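Local coordinates for protein (R)-S-adenosyl-L-methionine hydrolase (Thermus thermophilus, PDB 2CW5) that hydrolyses S-adenosyl-L-methionine to adenosine and L-methionine as a homotrimer, without chlorinase or fluorinase activity, at residues R2-F10 with L59-D70; A48-P57 with L95-D103. All coordinates share one frame; numbering follows the deposited sequence.

Interaction 1 of 2, residues R2-F10 with L59-D70; sequences RPVYFLSDF and LPEGAVVLAVVD
Strands 4-8 and 64-68 pair in parallel, their axes 4.6 Å apart, through an alternating ladder of backbone bonds that includes Tyr5 N to Val64 O and Leu66 N to Tyr5 O. A weak bond from Asp9 N to Val68 O follows at the C-terminal end. Tyr5 carries the other end. With CG beside its own backbone N (chi1 -75°), the ring runs past Leu59 in the opposite direction. Leu59 CD2 lies over one ring face, 3.8 Å from the centroid, a CH-pi contact. Ala63 CB meets the ring edge at Tyr5 CD2, and Pro60 CD lies 3.3 Å from Tyr5 OH. With only the methyl of an alanine in place of this ring, Leu59 CD2 would probably lose the face it rests on, and a gap is likely to open beside Pro60 and Ala63. On the other face of the sheet, Phe6 and Leu66 lie side by side. Leu66 CD2 sits over the Phe6 ring, while Leu66 O lies in plane at its edge, 3.5 Å from Phe6 CD1. Asp9, an adenosine-binding residue by similarity, packs OD2 3.6 Å from Val69 CG1; that oxygen also accepts from Gln43 N. Strand 34-37 pairs with the other edge of strand 4-8. Helices 16-24 and 133-147 pack on the Phe6 and Leu66 face, and Ala18 of a second subunit packs on Tyr5.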
loop_
_atom_site.group_PDB
_atom_site.type_symbol
_atom_site.label_atom_id
_atom_site.label_comp_id
_atom_site.label_asym_id
_atom_site.label_seq_id
_atom_site.Cartn_x
_atom_site.Cartn_y
_atom_site.Cartn_z
ATOM N N ARG C 2 11.547 21.726 -2.965
ATOM C CA ARG C 2 10.103 21.706 -2.798
ATOM C C ARG C 2 9.670 20.261 -2.620
ATOM O O ARG C 2 10.180 19.364 -3.295
ATOM C CB ARG C 2 9.428 22.316 -4.028
ATOM C CG ARG C 2 9.598 23.824 -4.120
ATOM C CD ARG C 2 9.948 24.271 -5.525
ATOM N NE ARG C 2 10.244 25.702 -5.560
ATOM C CZ ARG C 2 10.739 26.341 -6.615
ATOM N NH1 ARG C 2 10.998 25.679 -7.735
ATOM N NH2 ARG C 2 10.979 27.644 -6.549
ATOM N N PRO C 3 8.738 20.009 -1.691
ATOM C CA PRO C 3 8.284 18.635 -1.482
ATOM C C PRO C 3 7.489 18.122 -2.674
ATOM O O PRO C 3 6.911 18.907 -3.439
ATOM C CB PRO C 3 7.441 18.743 -0.221
ATOM C CG PRO C 3 6.854 20.121 -0.339
ATOM C CD PRO C 3 8.043 20.937 -0.780
ATOM N N VAL C 4 7.476 16.804 -2.836
ATOM C CA VAL C 4 6.739 16.177 -3.920
ATOM C C VAL C 4 5.605 15.317 -3.364
ATOM O O VAL C 4 5.834 14.396 -2.577
ATOM C CB VAL C 4 7.655 15.278 -4.790
ATOM C CG1 VAL C 4 6.826 14.564 -5.841
ATOM C CG2 VAL C 4 8.732 16.114 -5.466
ATOM N N TYR C 5 4.382 15.637 -3.767
ATOM C CA TYR C 5 3.207 14.882 -3.342
ATOM C C TYR C 5 2.843 13.999 -4.526
ATOM O O TYR C 5 2.707 14.477 -5.658
ATOM C CB TYR C 5 2.083 15.840 -2.957
ATOM C CG TYR C 5 2.351 16.482 -1.607
ATOM C CD1 TYR C 5 1.920 15.872 -0.426
ATOM C CD2 TYR C 5 3.109 17.650 -1.506
ATOM C CE1 TYR C 5 2.242 16.408 0.827
ATOM C CE2 TYR C 5 3.438 18.196 -0.254
ATOM C CZ TYR C 5 3.003 17.567 0.903
ATOM O OH TYR C 5 3.333 18.087 2.136
ATOM N N PHE C 6 2.672 12.713 -4.244
ATOM C CA PHE C 6 2.431 11.703 -5.268
ATOM C C PHE C 6 1.090 10.959 -5.205
ATOM O O PHE C 6 0.720 10.382 -4.175
ATOM C CB PHE C 6 3.625 10.728 -5.185
ATOM C CG PHE C 6 3.684 9.689 -6.268
ATOM C CD1 PHE C 6 2.998 9.847 -7.469
ATOM C CD2 PHE C 6 4.459 8.540 -6.078
ATOM C CE1 PHE C 6 3.081 8.875 -8.467
ATOM C CE2 PHE C 6 4.550 7.561 -7.068
ATOM C CZ PHE C 6 3.858 7.727 -8.265
ATOM N N LEU C 7 0.360 10.993 -6.316
ATOM C CA LEU C 7 -0.912 10.293 -6.420
ATOM C C LEU C 7 -0.899 9.449 -7.689
ATOM O O LEU C 7 -0.342 9.856 -8.705
ATOM C CB LEU C 7 -2.085 11.282 -6.476
ATOM C CG LEU C 7 -3.483 10.658 -6.616
ATOM C CD1 LEU C 7 -4.520 11.530 -5.900
ATOM C CD2 LEU C 7 -3.838 10.492 -8.098
ATOM N N SER C 8 -1.491 8.262 -7.629
ATOM C CA SER C 8 -1.543 7.417 -8.815
ATOM C C SER C 8 -2.617 6.360 -8.660
ATOM O O SER C 8 -3.264 6.269 -7.619
ATOM C CB SER C 8 -0.205 6.707 -9.030
ATOM O OG SER C 8 -0.098 5.579 -8.174
ATOM N N ASP C 9 -2.808 5.571 -9.714
ATOM C CA ASP C 9 -3.754 4.465 -9.676
ATOM C C ASP C 9 -2.932 3.189 -9.893
ATOM O O ASP C 9 -3.458 2.177 -10.347
ATOM C CB ASP C 9 -4.809 4.606 -10.779
ATOM C CG ASP C 9 -4.215 4.520 -12.182
ATOM O OD1 ASP C 9 -2.976 4.578 -12.314
ATOM O OD2 ASP C 9 -4.994 4.399 -13.154
ATOM N N PHE C 10 -1.641 3.253 -9.563
ATOM C CA PHE C 10 -0.735 2.115 -9.746
ATOM C C PHE C 10 -1.076 0.889 -8.902
ATOM O O PHE C 10 -0.680 -0.219 -9.242
ATOM C CB PHE C 10 0.723 2.513 -9.470
ATOM C CG PHE C 10 1.288 3.515 -10.444
ATOM C CD1 PHE C 10 0.655 3.776 -11.656
ATOM C CD2 PHE C 10 2.475 4.181 -10.154
ATOM C CE1 PHE C 10 1.198 4.687 -12.569
ATOM C CE2 PHE C 10 3.026 5.092 -11.059
ATOM C CZ PHE C 10 2.387 5.343 -12.267
ATOM N N LEU C 59 -1.652 21.498 1.411
ATOM C CA LEU C 59 -0.265 21.276 1.025
ATOM C C LEU C 59 0.540 22.565 0.918
ATOM O O LEU C 59 0.023 23.605 0.519
ATOM C CB LEU C 59 -0.191 20.530 -0.314
ATOM C CG LEU C 59 -1.030 19.256 -0.455
ATOM C CD1 LEU C 59 -0.691 18.589 -1.779
ATOM C CD2 LEU C 59 -0.773 18.312 0.700
ATOM N N PRO C 60 1.831 22.500 1.270
ATOM C CA PRO C 60 2.733 23.650 1.220
ATOM C C PRO C 60 2.712 24.323 -0.147
ATOM O O PRO C 60 2.670 23.656 -1.180
ATOM C CB PRO C 60 4.092 23.030 1.527
ATOM C CG PRO C 60 3.748 21.915 2.445
ATOM C CD PRO C 60 2.533 21.310 1.787
ATOM N N GLU C 61 2.743 25.651 -0.137
ATOM C CA GLU C 61 2.742 26.441 -1.359
ATOM C C GLU C 61 3.942 26.030 -2.211
ATOM O O GLU C 61 5.019 25.763 -1.682
ATOM C CB GLU C 61 2.868 27.924 -1.007
ATOM C CG GLU C 61 2.115 28.865 -1.921
ATOM C CD GLU C 61 0.629 28.881 -1.625
ATOM O OE1 GLU C 61 -0.092 29.705 -2.228
ATOM O OE2 GLU C 61 0.181 28.069 -0.787
ATOM N N GLY C 62 3.762 25.983 -3.527
ATOM C CA GLY C 62 4.868 25.614 -4.391
ATOM C C GLY C 62 5.222 24.135 -4.402
ATOM O O GLY C 62 6.196 23.732 -5.039
ATOM N N ALA C 63 4.453 23.315 -3.699
ATOM C CA ALA C 63 4.729 21.883 -3.693
ATOM C C ALA C 63 4.504 21.344 -5.108
ATOM O O ALA C 63 3.728 21.913 -5.882
ATOM C CB ALA C 63 3.804 21.175 -2.715
ATOM N N VAL C 64 5.188 20.257 -5.442
ATOM C CA VAL C 64 5.049 19.627 -6.749
ATOM C C VAL C 64 4.057 18.477 -6.613
ATOM O O VAL C 64 4.321 17.508 -5.899
ATOM C CB VAL C 64 6.398 19.055 -7.246
ATOM C CG1 VAL C 64 6.192 18.254 -8.533
ATOM C CG2 VAL C 64 7.389 20.182 -7.468
ATOM N N VAL C 65 2.920 18.588 -7.289
ATOM C CA VAL C 65 1.897 17.553 -7.238
ATOM C C VAL C 65 2.033 16.647 -8.454
ATOM O O VAL C 65 1.672 17.029 -9.570
ATOM C CB VAL C 65 0.474 18.160 -7.236
ATOM C CG1 VAL C 65 -0.570 17.047 -7.100
ATOM C CG2 VAL C 65 0.337 19.165 -6.104
ATOM N N LEU C 66 2.589 15.462 -8.222
ATOM C CA LEU C 66 2.787 14.461 -9.256
ATOM C C LEU C 66 1.596 13.512 -9.200
ATOM O O LEU C 66 1.374 12.838 -8.195
ATOM C CB LEU C 66 4.090 13.696 -8.992
ATOM C CG LEU C 66 4.406 12.474 -9.859
ATOM C CD1 LEU C 66 4.469 12.884 -11.319
ATOM C CD2 LEU C 66 5.732 11.868 -9.421
ATOM N N ALA C 67 0.817 13.472 -10.274
ATOM C CA ALA C 67 -0.354 12.607 -10.304
ATOM C C ALA C 67 -0.395 11.837 -11.610
ATOM O O ALA C 67 -0.481 12.430 -12.684
ATOM C CB ALA C 67 -1.624 13.437 -10.137
ATOM N N VAL C 68 -0.329 10.513 -11.516
ATOM C CA VAL C 68 -0.336 9.674 -12.710
ATOM C C VAL C 68 -1.516 8.711 -12.741
ATOM O O VAL C 68 -1.536 7.715 -12.013
ATOM C CB VAL C 68 0.969 8.861 -12.820
ATOM C CG1 VAL C 68 0.968 8.047 -14.118
ATOM C CG2 VAL C 68 2.172 9.795 -12.777
ATOM N N VAL C 69 -2.496 9.031 -13.584
ATOM C CA VAL C 69 -3.702 8.221 -13.767
ATOM C C VAL C 69 -4.155 8.397 -15.218
ATOM O O VAL C 69 -4.361 9.521 -15.666
ATOM C CB VAL C 69 -4.868 8.688 -12.854
ATOM C CG1 VAL C 69 -6.094 7.806 -13.084
ATOM C CG2 VAL C 69 -4.450 8.645 -11.385
ATOM N N ASP C 70 -4.316 7.298 -15.951
ATOM C CA ASP C 70 -4.748 7.389 -17.348
ATOM C C ASP C 70 -5.891 6.435 -17.654
ATOM O O ASP C 70 -6.940 6.899 -18.159
ATOM C CB ASP C 70 -3.585 7.088 -18.293
ATOM C CG ASP C 70 -2.445 8.068 -18.143
ATOM O OD1 ASP C 70 -1.872 8.145 -17.035
ATOM O OD2 ASP C 70 -2.118 8.759 -19.133
#

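Interaction 2 of 2, residues A48-P57 with L95-D103; sequences AAYALFEALP and LFTLAWLLD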
loop_
_atom_site.group_PDB
_atom_site.type_symbol
_atom_site.label_atom_id
_atom_site.label_comp_id
_atom_site.label_asym_id
_atom_site.label_seq_id
_atom_site.Cartn_x
_atom_site.Cartn_y
_atom_site.Cartn_z
ATOM N N ALA C 48 -9.863 10.351 -8.871
ATOM C CA ALA C 48 -8.546 10.951 -8.699
ATOM C C ALA C 48 -8.620 12.471 -8.647
ATOM O O ALA C 48 -7.914 13.105 -7.855
ATOM C CB ALA C 48 -7.612 10.503 -9.827
ATOM N N ALA C 49 -9.471 13.062 -9.487
ATOM C CA ALA C 49 -9.623 14.519 -9.499
ATOM C C ALA C 49 -10.105 14.988 -8.134
ATOM O O ALA C 49 -9.642 16.005 -7.614
ATOM C CB ALA C 49 -10.633 14.948 -10.569
ATOM N N TYR C 50 -11.046 14.249 -7.558
ATOM C CA TYR C 50 -11.584 14.624 -6.253
ATOM C C TYR C 50 -10.530 14.498 -5.155
ATOM O O TYR C 50 -10.423 15.373 -4.292
ATOM C CB TYR C 50 -12.814 13.778 -5.896
ATOM C CG TYR C 50 -13.415 14.163 -4.555
ATOM C CD1 TYR C 50 -13.905 15.453 -4.338
ATOM C CD2 TYR C 50 -13.443 13.259 -3.491
ATOM C CE1 TYR C 50 -14.402 15.835 -3.097
ATOM C CE2 TYR C 50 -13.944 13.636 -2.237
ATOM C CZ TYR C 50 -14.418 14.926 -2.051
ATOM O OH TYR C 50 -14.903 15.319 -0.824
ATOM N N ALA C 51 -9.751 13.416 -5.184
ATOM C CA ALA C 51 -8.711 13.208 -4.179
ATOM C C ALA C 51 -7.737 14.391 -4.139
ATOM O O ALA C 51 -7.317 14.821 -3.067
ATOM C CB ALA C 51 -7.952 11.911 -4.459
ATOM N N LEU C 52 -7.369 14.905 -5.310
ATOM C CA LEU C 52 -6.463 16.047 -5.382
ATOM C C LEU C 52 -7.142 17.280 -4.789
ATOM O O LEU C 52 -6.541 18.024 -4.022
ATOM C CB LEU C 52 -6.061 16.314 -6.836
ATOM C CG LEU C 52 -5.190 15.225 -7.479
ATOM C CD1 LEU C 52 -5.014 15.515 -8.971
ATOM C CD2 LEU C 52 -3.834 15.174 -6.783
ATOM N N PHE C 53 -8.405 17.481 -5.155
ATOM C CA PHE C 53 -9.211 18.599 -4.669
ATOM C C PHE C 53 -9.253 18.592 -3.139
ATOM O O PHE C 53 -9.118 19.626 -2.484
ATOM C CB PHE C 53 -10.628 18.447 -5.227
ATOM C CG PHE C 53 -11.592 19.494 -4.765
ATOM C CD1 PHE C 53 -11.592 20.765 -5.335
ATOM C CD2 PHE C 53 -12.539 19.195 -3.787
ATOM C CE1 PHE C 53 -12.526 21.722 -4.941
ATOM C CE2 PHE C 53 -13.481 20.148 -3.384
ATOM C CZ PHE C 53 -13.473 21.414 -3.964
ATOM N N GLU C 54 -9.435 17.399 -2.591
ATOM C CA GLU C 54 -9.528 17.183 -1.158
ATOM C C GLU C 54 -8.273 17.570 -0.364
ATOM O O GLU C 54 -8.368 18.169 0.706
ATOM C CB GLU C 54 -9.875 15.708 -0.924
ATOM C CG GLU C 54 -10.073 15.283 0.506
ATOM C CD GLU C 54 -10.980 14.062 0.607
ATOM O OE1 GLU C 54 -10.737 13.070 -0.113
ATOM O OE2 GLU C 54 -11.940 14.098 1.404
ATOM N N ALA C 55 -7.101 17.259 -0.904
ATOM C CA ALA C 55 -5.852 17.533 -0.200
ATOM C C ALA C 55 -5.089 18.806 -0.547
ATOM O O ALA C 55 -4.358 19.338 0.293
ATOM C CB ALA C 55 -4.921 16.334 -0.358
ATOM N N LEU C 56 -5.253 19.294 -1.771
ATOM C CA LEU C 56 -4.517 20.473 -2.224
ATOM C C LEU C 56 -4.407 21.676 -1.282
ATOM O O LEU C 56 -3.313 22.173 -1.045
ATOM C CB LEU C 56 -5.069 20.961 -3.567
ATOM C CG LEU C 56 -4.241 22.060 -4.247
ATOM C CD1 LEU C 56 -2.895 21.480 -4.650
ATOM C CD2 LEU C 56 -4.978 22.615 -5.477
ATOM N N PRO C 57 -5.531 22.156 -0.733
ATOM C CA PRO C 57 -5.461 23.317 0.160
ATOM C C PRO C 57 -4.573 23.187 1.400
ATOM O O PRO C 57 -4.139 24.196 1.960
ATOM C CB PRO C 57 -6.928 23.569 0.512
ATOM C CG PRO C 57 -7.538 22.209 0.426
ATOM C CD PRO C 57 -6.908 21.636 -0.814
ATOM N N LEU C 95 -7.361 15.325 -15.273
ATOM C CA LEU C 95 -7.115 14.837 -13.921
ATOM C C LEU C 95 -7.067 15.984 -12.897
ATOM O O LEU C 95 -7.584 15.862 -11.782
ATOM C CB LEU C 95 -5.786 14.076 -13.899
ATOM C CG LEU C 95 -5.161 13.677 -12.556
ATOM C CD1 LEU C 95 -6.133 12.819 -11.772
ATOM C CD2 LEU C 95 -3.867 12.916 -12.805
ATOM N N PHE C 96 -6.446 17.094 -13.287
ATOM C CA PHE C 96 -6.287 18.254 -12.406
ATOM C C PHE C 96 -7.431 19.284 -12.427
ATOM O O PHE C 96 -7.297 20.355 -11.844
ATOM C CB PHE C 96 -4.977 18.976 -12.752
ATOM C CG PHE C 96 -3.732 18.157 -12.503
ATOM C CD1 PHE C 96 -3.327 17.853 -11.210
ATOM C CD2 PHE C 96 -2.951 17.715 -13.570
ATOM C CE1 PHE C 96 -2.157 17.119 -10.972
ATOM C CE2 PHE C 96 -1.778 16.981 -13.349
ATOM C CZ PHE C 96 -1.381 16.684 -12.042
ATOM N N THR C 97 -8.545 18.962 -13.086
ATOM C CA THR C 97 -9.678 19.890 -13.209
ATOM C C THR C 97 -10.134 20.587 -11.926
ATOM O O THR C 97 -10.236 21.820 -11.875
ATOM C CB THR C 97 -10.905 19.184 -13.829
ATOM O OG1 THR C 97 -10.568 18.696 -15.133
ATOM C CG2 THR C 97 -12.068 20.154 -13.956
ATOM N N LEU C 98 -10.424 19.803 -10.896
ATOM C CA LEU C 98 -10.885 20.365 -9.630
ATOM C C LEU C 98 -9.780 21.132 -8.908
ATOM O O LEU C 98 -10.021 22.210 -8.356
ATOM C CB LEU C 98 -11.458 19.245 -8.756
ATOM C CG LEU C 98 -12.712 18.607 -9.373
ATOM C CD1 LEU C 98 -13.214 17.478 -8.490
ATOM C CD2 LEU C 98 -13.805 19.667 -9.549
ATOM N N ALA C 99 -8.566 20.590 -8.915
ATOM C CA ALA C 99 -7.443 21.269 -8.282
ATOM C C ALA C 99 -7.313 22.663 -8.889
ATOM O O ALA C 99 -7.057 23.647 -8.192
ATOM C CB ALA C 99 -6.154 20.490 -8.526
ATOM N N TRP C 100 -7.492 22.730 -10.204
ATOM C CA TRP C 100 -7.368 23.984 -10.921
ATOM C C TRP C 100 -8.455 25.006 -10.607
ATOM O O TRP C 100 -8.312 26.183 -10.940
ATOM C CB TRP C 100 -7.262 23.705 -12.427
ATOM C CG TRP C 100 -5.932 23.077 -12.785
ATOM C CD1 TRP C 100 -4.783 23.116 -12.041
ATOM C CD2 TRP C 100 -5.602 22.375 -13.988
ATOM N NE1 TRP C 100 -3.764 22.487 -12.707
ATOM C CE2 TRP C 100 -4.237 22.023 -13.905
ATOM C CE3 TRP C 100 -6.328 22.007 -15.130
ATOM C CZ2 TRP C 100 -3.578 21.322 -14.920
ATOM C CZ3 TRP C 100 -5.674 21.309 -16.141
ATOM C CH2 TRP C 100 -4.309 20.973 -16.027
ATOM N N LEU C 101 -9.536 24.570 -9.962
ATOM C CA LEU C 101 -10.587 25.504 -9.563
ATOM C C LEU C 101 -10.065 26.254 -8.343
ATOM O O LEU C 101 -10.451 27.389 -8.079
ATOM C CB LEU C 101 -11.873 24.770 -9.178
ATOM C CG LEU C 101 -12.713 24.175 -10.306
ATOM C CD1 LEU C 101 -13.896 23.414 -9.713
ATOM C CD2 LEU C 101 -13.196 25.304 -11.229
ATOM N N LEU C 102 -9.182 25.600 -7.596
ATOM C CA LEU C 102 -8.597 26.199 -6.405
ATOM C C LEU C 102 -7.338 26.977 -6.785
ATOM O O LEU C 102 -6.971 27.947 -6.117
ATOM C CB LEU C 102 -8.224 25.110 -5.396
ATOM C CG LEU C 102 -9.321 24.137 -4.941
ATOM C CD1 LEU C 102 -8.705 23.062 -4.056
ATOM C CD2 LEU C 102 -10.417 24.885 -4.198
ATOM N N ASP C 103 -6.700 26.553 -7.871
ATOM C CA ASP C 103 -5.451 27.156 -8.337
ATOM C C ASP C 103 -5.271 27.016 -9.854
ATOM O O ASP C 103 -4.626 26.082 -10.336
ATOM C CB ASP C 103 -4.284 26.494 -7.585
ATOM C CG ASP C 103 -2.922 26.901 -8.115
ATOM O OD1 ASP C 103 -2.722 28.095 -8.418
ATOM O OD2 ASP C 103 -2.038 26.021 -8.210
HETATM O O HOH W 1 -8.496 17.670 -9.822
#
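Helix 45-55 of the N-terminal domain packs against residues 95-98 and the short, weakly bonded helix of about 99-102 that follows. The contact is mostly apolar. One water joins the backbones: it donates to Ala49 O and to Leu95 O (2.8 Å) and accepts from Ala99 N. Close by, Ala49 CA approaches Leu95 O at 3.3 Å in a CA-H...O contact. Ala48 CB and Leu95 CD1 are tightly packed, at 3.4 Å. Leu52 puts CD1 against Phe96 CD1, 3.7 Å away, and also touches Leu95 CG. Phe53 holds CG opposite its own backbone N (chi1 177°), which brings the ring beside Leu98 and Leu102. Leu98 CB meets Phe53 CB, and Leu98 O lies in the ring plane at the edge, 3.7 Å from Phe53 CD1. Leu102 crosses the Phe53 side chain at about a right angle, its CD2 3.9 Å from Phe53 CE1. Farther along, Leu56 CD2 touches both Ala99 CB and Leu102 CD1. Leu52, Leu95 and Phe96 all touch strand 64-68, while Leu56 and Ala99 rest on Tyr88 of strand 87-89. Tyr50 and Leu98 reach strand 175-181, and Pro15 of a second subunit packs on the helix at Ala51, Glu54 and Ala55.

In the fold
Both interactions lie in the N-terminal domain, their centres about 11 Å apart. Their segments alternate along the chain: 2-10, 48-57, 59-70, 95-103. Helix 45-55 is followed, after a short linker, by strand 64-68. Interaction 1 joins two parallel strands of the mixed sheet; interaction 2 lies against the sheet face that carries Leu7, Val65 and Ala67. The two meet where Leu7 CD1 touches Ala51 CB, Val65 CG1 touches Leu52 CD2 and Ala67 CB touches Phe96 CZ. Just past the C-terminal strand ends lie Asp9 and Asp70, which by similarity bind adenosine. Tyr50 touches strand 175-181 and lies near Glu232 and Ser227, probable S-adenosyl-L-methionine-binding residues, so helix 45-55 lies between the sheet and parts of the C-terminal domain.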